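Local coordinates for putative acyl-[acyl-carrier-protein] desaturase DesA2 (Mycobacterium tuberculosis, PDB 1ZA0) that may desaturate acyl chains carried on acyl-carrier protein in mycobacterial fatty acid biosynthesis, using a metal site held in a helical bundle, at residues 151-156 with 198-203. Sequence-based numbering, arbitrary orientation.
Sequences TLVYMA and NLVTHC
Val200 pushes its CG2 methyl against the backbone at Leu152 and Val153, with Ala156 CB beside it. With CG2 anti to the carbonyl carbon and CG1 anti to the backbone N (chi1 170°), Val200 CG2 sits 3.5 Å from Leu152 O and 3.8 Å from Val153 N. That carbonyl oxygen already accepts the helical bond from Ala156 N, so the methyl packs against an oxygen in use. Around Val200 CG2 also lie Leu152 CB, Val153 CG2 at 4.1 Å and Ala156 CB at 4.2 Å; the two valines meet at about a right angle.

Leu152 points toward the opposing helix, and its two methyls span one turn of it. Its CG is anti to the carbonyl carbon, and chi2 of 167° turns the fork to both partners: Leu152 CD2 meets Leu199 CD1 at 3.8 Å, while Leu152 CD1 reaches Cys203 SG at 3.8 Å. Trp96 from helix 95-121 and Leu14 from helix 9-27 also touch Leu152, and Trp261 lies against both Ala156 and Val200.

In this ferritin-like bundle the local axes of 151-156 and 198-203 pass 9.2 Å apart, antiparallel in sense but clearly inclined (141°). Glu159 and His192, on these two helices, bind the manganese together with Glu107 and Glu189; the Ala156 side chain is about 11 Å from the ion. The side chains that meet are methyls and a thiol, held by dispersion, so the fit depends on shape and burial, with no directional bond between them.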
ATOM      1  N   THR A 151      15.598   4.975   3.638  1.00 36.05           N
ATOM      2  CA  THR A 151      14.532   5.105   2.685  1.00 37.42           C
ATOM      3  C   THR A 151      14.110   3.696   2.221  1.00 37.06           C
ATOM      4  O   THR A 151      12.894   3.432   2.062  1.00 36.46           O
ATOM      5  CB  THR A 151      14.983   5.992   1.472  1.00 37.49           C
ATOM      6  OG1 THR A 151      15.130   7.371   1.880  1.00 39.58           O
ATOM      7  CG2 THR A 151      13.933   6.077   0.406  1.00 38.63           C
ATOM      8  N   LEU A 152      15.105   2.815   1.957  1.00 35.53           N
ATOM      9  CA  LEU A 152      14.797   1.485   1.467  1.00 34.47           C
ATOM     10  C   LEU A 152      14.133   0.695   2.567  1.00 33.33           C
ATOM     11  O   LEU A 152      13.230  -0.077   2.290  1.00 32.42           O
ATOM     12  CB  LEU A 152      16.028   0.756   0.901  1.00 35.84           C
ATOM     13  CG  LEU A 152      16.692   1.370  -0.324  1.00 35.94           C
ATOM     14  CD1 LEU A 152      18.139   0.708  -0.609  1.00 38.36           C
ATOM     15  CD2 LEU A 152      15.786   1.256  -1.545  1.00 36.75           C
ATOM     16  N   VAL A 153      14.573   0.885   3.811  1.00 33.00           N
ATOM     17  CA  VAL A 153      14.015   0.195   4.952  1.00 33.59           C
ATOM     18  C   VAL A 153      12.536   0.653   5.159  1.00 34.10           C
ATOM     19  O   VAL A 153      11.682  -0.170   5.333  1.00 32.38           O
ATOM     20  CB  VAL A 153      14.826   0.470   6.205  1.00 33.33           C
ATOM     21  CG1 VAL A 153      14.084   0.024   7.481  1.00 34.60           C
ATOM     22  CG2 VAL A 153      16.249  -0.250   6.077  1.00 34.96           C
ATOM     23  N   TYR A 154      12.315   1.968   5.134  1.00 33.24           N
ATOM     24  CA  TYR A 154      10.983   2.534   5.243  1.00 34.12           C
ATOM     25  C   TYR A 154      10.042   1.927   4.185  1.00 32.37           C
ATOM     26  O   TYR A 154       8.967   1.498   4.530  1.00 34.05           O
ATOM     27  CB  TYR A 154      11.016   4.061   5.112  1.00 35.45           C
ATOM     28  CG  TYR A 154       9.636   4.665   5.067  1.00 37.29           C
ATOM     29  CD1 TYR A 154       8.880   4.860   6.255  1.00 42.00           C
ATOM     30  CD2 TYR A 154       9.045   4.948   3.866  1.00 37.46           C
ATOM     31  CE1 TYR A 154       7.557   5.403   6.183  1.00 44.34           C
ATOM     32  CE2 TYR A 154       7.756   5.482   3.805  1.00 39.55           C
ATOM     33  CZ  TYR A 154       7.033   5.690   4.950  1.00 42.23           C
ATOM     34  OH  TYR A 154       5.760   6.213   4.816  1.00 51.08           O
ATOM     35  N   MET A 155      10.448   1.922   2.921  1.00 31.61           N
ATOM     36  CA  MET A 155       9.649   1.400   1.864  1.00 31.18           C
ATOM     37  C   MET A 155       9.347  -0.098   2.017  1.00 31.26           C
ATOM     38  O   MET A 155       8.228  -0.526   1.709  1.00 30.51           O
ATOM     39  CB  MET A 155      10.292   1.645   0.523  1.00 31.26           C
ATOM     40  CG  MET A 155      10.321   3.096   0.093  1.00 34.72           C
ATOM     41  SD  MET A 155       8.707   3.903   0.100  1.00 36.35           S
ATOM     42  CE  MET A 155       7.906   2.874  -1.213  1.00 38.57           C
ATOM     43  N   ALA A 156      10.286  -0.875   2.563  1.00 28.69           N
ATOM     44  CA  ALA A 156      10.013  -2.278   2.751  1.00 29.07           C
ATOM     45  C   ALA A 156       8.899  -2.501   3.759  1.00 27.75           C
ATOM     46  O   ALA A 156       7.991  -3.346   3.542  1.00 26.20           O
ATOM     47  CB  ALA A 156      11.334  -3.040   3.176  1.00 29.46           C
ATOM     48  N   ASN A 198      14.376  -7.019  -0.836  1.00 26.51           N
ATOM     49  CA  ASN A 198      15.581  -7.662  -1.351  1.00 27.28           C
ATOM     50  C   ASN A 198      16.758  -6.625  -1.359  1.00 29.00           C
ATOM     51  O   ASN A 198      17.912  -6.986  -1.106  1.00 29.98           O
ATOM     52  CB  ASN A 198      15.321  -8.265  -2.759  1.00 24.90           C
ATOM     53  CG  ASN A 198      14.489  -9.530  -2.709  1.00 26.92           C
ATOM     54  OD1 ASN A 198      14.357 -10.126  -1.607  1.00 26.56           O
ATOM     55  ND2 ASN A 198      13.938  -9.995  -3.907  1.00 24.00           N
ATOM     56  N   LEU A 199      16.447  -5.348  -1.605  1.00 29.63           N
ATOM     57  CA  LEU A 199      17.464  -4.298  -1.645  1.00 29.73           C
ATOM     58  C   LEU A 199      17.985  -4.120  -0.251  1.00 29.69           C
ATOM     59  O   LEU A 199      19.191  -3.946  -0.047  1.00 28.92           O
ATOM     60  CB  LEU A 199      16.938  -2.990  -2.205  1.00 31.66           C
ATOM     61  CG  LEU A 199      16.435  -2.966  -3.620  1.00 32.91           C
ATOM     62  CD1 LEU A 199      15.989  -1.568  -4.115  1.00 35.84           C
ATOM     63  CD2 LEU A 199      17.487  -3.462  -4.484  1.00 39.83           C
ATOM     64  N   VAL A 200      17.098  -4.203   0.727  1.00 28.45           N
ATOM     65  CA  VAL A 200      17.454  -4.087   2.112  1.00 29.39           C
ATOM     66  C   VAL A 200      18.347  -5.258   2.576  1.00 31.18           C
ATOM     67  O   VAL A 200      19.291  -5.074   3.390  1.00 30.35           O
ATOM     68  CB  VAL A 200      16.248  -3.977   3.025  1.00 29.41           C
ATOM     69  CG1 VAL A 200      16.626  -4.090   4.485  1.00 28.53           C
ATOM     70  CG2 VAL A 200      15.487  -2.650   2.805  1.00 33.53           C
ATOM     71  N   THR A 201      18.053  -6.440   2.077  1.00 31.87           N
ATOM     72  CA  THR A 201      18.930  -7.591   2.332  1.00 31.88           C
ATOM     73  C   THR A 201      20.358  -7.276   1.837  1.00 33.63           C
ATOM     74  O   THR A 201      21.274  -7.558   2.570  1.00 35.12           O
ATOM     75  CB  THR A 201      18.343  -8.856   1.660  1.00 30.22           C
ATOM     76  OG1 THR A 201      17.124  -9.194   2.348  1.00 28.52           O
ATOM     77  CG2 THR A 201      19.275 -10.079   1.842  1.00 28.61           C
ATOM     78  N   HIS A 202      20.538  -6.762   0.611  1.00 34.82           N
ATOM     79  CA  HIS A 202      21.866  -6.401   0.134  1.00 36.88           C
ATOM     80  C   HIS A 202      22.502  -5.293   0.983  1.00 36.42           C
ATOM     81  O   HIS A 202      23.698  -5.354   1.235  1.00 35.38           O
ATOM     82  CB  HIS A 202      21.888  -6.109  -1.359  1.00 37.87           C
ATOM     83  CG  HIS A 202      23.280  -5.989  -1.937  1.00 43.43           C
ATOM     84  ND1 HIS A 202      24.160  -7.051  -2.017  1.00 46.98           N
ATOM     85  CD2 HIS A 202      23.957  -4.915  -2.433  1.00 46.07           C
ATOM     86  CE1 HIS A 202      25.309  -6.645  -2.542  1.00 46.84           C
ATOM     87  NE2 HIS A 202      25.220  -5.351  -2.794  1.00 44.12           N
ATOM     88  N   CYS A 203      21.699  -4.370   1.539  1.00 36.43           N
ATOM     89  CA  CYS A 203      22.201  -3.346   2.449  1.00 35.46           C
ATOM     90  C   CYS A 203      22.686  -3.957   3.747  1.00 36.67           C
ATOM     91  O   CYS A 203      23.725  -3.514   4.327  1.00 34.45           O
ATOM     92  CB  CYS A 203      21.173  -2.260   2.782  1.00 35.36           C
ATOM     93  SG  CYS A 203      20.659  -1.253   1.430  1.00 35.05           S
TER